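Local structure of Phikz039 (Pseudomonas phage phikz, 3ZBQ) at residues I240-L245 with Q275-I280. The protein is a phage-encoded member of the tubulin family, PhuZ, modelled here with guanosine-5'-diphosphate bound. Sequence-based numbering, arbitrary orientation.
Sequences ISIASL and QMHFVI
Ser241, Ala243 and Leu245 form the hydrogen-bonded pairs with Ile280, Phe278 and Met276, as strands 240-245 and 275-280 run antiparallel with their axes at 167°. At one end the register slips into a classic beta bulge: Ile280 O accepts from both Ile240 N (2.7 Å) and Ser241 N (3.2 Å). Between these pairs, Ile242 and Ser244 sit in non-hydrogen-bonded positions opposite Val279 and His277. On that face Ser244 OG and His277 ND1 are hydrogen-bonded at 2.7 Å in the plane of the ring. Gln275 NE2 donates to His277 NE2 at 2.8 Å, also in the ring plane, so the imidazole is gripped at both nitrogens and its rotation is fixed. With CG1 anti to the backbone N (chi1 -178°), Ile242 lies alongside Val279, and Ile242 CD1 is 3.7 Å from Val279 CG2. The two strands belong to the C-terminal domain of this tubulin-like fold, where the order across the mixed sheet is 222-227, 275-281, 239-246, 260-265. On the other face Leu245 CD1 touches Met276 CE at 3.9 Å, and Ala243 O lies in the plane of the Phe278 ring at its edge, 3.4 Å from Phe278 CD1. The Phe278 side chain packs against Ala188, Leu189 and Leu192 of helix 175-192, while Ser241 OG is hydrogen-bonded to Trp208 O.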
loop_
_atom_site.group_PDB
_atom_site.type_symbol
_atom_site.label_atom_id
_atom_site.label_comp_id
_atom_site.label_asym_id
_atom_site.label_seq_id
_atom_site.Cartn_x
_atom_site.Cartn_y
_atom_site.Cartn_z
ATOM N N ILE A 240 -10.670 -9.497 -13.079
ATOM C CA ILE A 240 -10.595 -8.547 -14.191
ATOM C C ILE A 240 -9.379 -8.803 -15.083
ATOM O O ILE A 240 -9.492 -8.918 -16.308
ATOM C CB ILE A 240 -10.547 -7.099 -13.668
ATOM C CG1 ILE A 240 -11.840 -6.773 -12.906
ATOM C CG2 ILE A 240 -10.296 -6.110 -14.815
ATOM C CD1 ILE A 240 -11.754 -5.519 -12.012
ATOM N N SER A 241 -8.212 -8.908 -14.458
ATOM C CA SER A 241 -6.950 -8.999 -15.187
ATOM C C SER A 241 -6.001 -9.955 -14.473
ATOM O O SER A 241 -5.768 -9.830 -13.268
ATOM C CB SER A 241 -6.315 -7.612 -15.318
ATOM O OG SER A 241 -5.213 -7.622 -16.204
ATOM N N ILE A 242 -5.460 -10.921 -15.212
ATOM C CA ILE A 242 -4.590 -11.913 -14.596
ATOM C C ILE A 242 -3.271 -12.042 -15.335
ATOM O O ILE A 242 -3.239 -12.107 -16.574
ATOM C CB ILE A 242 -5.279 -13.295 -14.460
ATOM C CG1 ILE A 242 -4.339 -14.284 -13.774
ATOM C CG2 ILE A 242 -5.706 -13.836 -15.825
ATOM C CD1 ILE A 242 -5.003 -15.598 -13.378
ATOM N N ALA A 243 -2.182 -12.059 -14.572
ATOM C CA ALA A 243 -0.862 -12.388 -15.104
ATOM C C ALA A 243 -0.398 -13.701 -14.492
ATOM O O ALA A 243 -0.349 -13.835 -13.277
ATOM C CB ALA A 243 0.137 -11.296 -14.793
ATOM N N SER A 244 -0.031 -14.660 -15.333
ATOM C CA SER A 244 0.369 -15.970 -14.836
ATOM C C SER A 244 1.788 -16.333 -15.275
ATOM O O SER A 244 2.175 -16.083 -16.417
ATOM C CB SER A 244 -0.612 -17.046 -15.310
ATOM O OG SER A 244 -1.931 -16.797 -14.854
ATOM N N LEU A 245 2.551 -16.931 -14.361
ATOM C CA LEU A 245 3.856 -17.500 -14.688
ATOM C C LEU A 245 3.831 -19.014 -14.532
ATOM O O LEU A 245 3.343 -19.521 -13.527
ATOM C CB LEU A 245 4.932 -16.929 -13.770
ATOM C CG LEU A 245 5.270 -15.457 -13.973
ATOM C CD1 LEU A 245 6.303 -14.988 -12.944
ATOM C CD2 LEU A 245 5.805 -15.264 -15.372
ATOM N N GLN A 275 3.547 -22.736 -10.605
ATOM C CA GLN A 275 2.924 -21.562 -11.200
ATOM C C GLN A 275 2.616 -20.473 -10.168
ATOM O O GLN A 275 2.467 -20.753 -8.974
ATOM C CB GLN A 275 1.659 -21.975 -11.960
ATOM C CG GLN A 275 0.664 -22.757 -11.121
ATOM C CD GLN A 275 -0.372 -23.449 -11.971
ATOM O OE1 GLN A 275 -0.085 -24.459 -12.619
ATOM N NE2 GLN A 275 -1.583 -22.907 -11.985
ATOM N N MET A 276 2.556 -19.228 -10.634
ATOM C CA MET A 276 2.140 -18.109 -9.790
ATOM C C MET A 276 1.153 -17.264 -10.571
ATOM O O MET A 276 1.316 -17.074 -11.777
ATOM C CB MET A 276 3.330 -17.231 -9.392
ATOM C CG MET A 276 4.242 -17.801 -8.331
ATOM S SD MET A 276 5.333 -16.516 -7.673
ATOM C CE MET A 276 6.216 -16.008 -9.140
ATOM N N HIS A 277 0.139 -16.749 -9.885
ATOM C CA HIS A 277 -0.876 -15.938 -10.537
ATOM C C HIS A 277 -1.053 -14.623 -9.817
ATOM O O HIS A 277 -1.071 -14.563 -8.587
ATOM C CB HIS A 277 -2.211 -16.677 -10.590
ATOM C CG HIS A 277 -2.111 -18.036 -11.201
ATOM N ND1 HIS A 277 -2.040 -18.229 -12.564
ATOM C CD2 HIS A 277 -2.019 -19.264 -10.637
ATOM C CE1 HIS A 277 -1.930 -19.523 -12.814
ATOM N NE2 HIS A 277 -1.921 -20.171 -11.663
ATOM N N PHE A 278 -1.187 -13.561 -10.596
ATOM C CA PHE A 278 -1.322 -12.241 -10.025
ATOM C C PHE A 278 -2.661 -11.736 -10.508
ATOM O O PHE A 278 -2.793 -11.296 -11.645
ATOM C CB PHE A 278 -0.149 -11.376 -10.481
ATOM C CG PHE A 278 1.187 -11.916 -10.038
ATOM C CD1 PHE A 278 1.811 -12.941 -10.748
ATOM C CD2 PHE A 278 1.804 -11.425 -8.890
ATOM C CE1 PHE A 278 3.044 -13.460 -10.331
ATOM C CE2 PHE A 278 3.036 -11.945 -8.466
ATOM C CZ PHE A 278 3.649 -12.957 -9.186
ATOM N N VAL A 279 -3.667 -11.859 -9.645
ATOM C CA VAL A 279 -5.053 -11.715 -10.075
ATOM C C VAL A 279 -5.636 -10.417 -9.574
ATOM O O VAL A 279 -5.697 -10.197 -8.369
ATOM C CB VAL A 279 -5.932 -12.875 -9.557
ATOM C CG1 VAL A 279 -7.335 -12.779 -10.163
ATOM C CG2 VAL A 279 -5.305 -14.214 -9.908
ATOM N N ILE A 280 -6.072 -9.567 -10.500
ATOM C CA ILE A 280 -6.692 -8.292 -10.149
ATOM C C ILE A 280 -8.214 -8.409 -10.264
ATOM O O ILE A 280 -8.732 -8.808 -11.299
ATOM C CB ILE A 280 -6.192 -7.146 -11.067
ATOM C CG1 ILE A 280 -4.685 -6.933 -10.893
ATOM C CG2 ILE A 280 -6.918 -5.844 -10.771
ATOM C CD1 ILE A 280 -4.085 -5.924 -11.871
#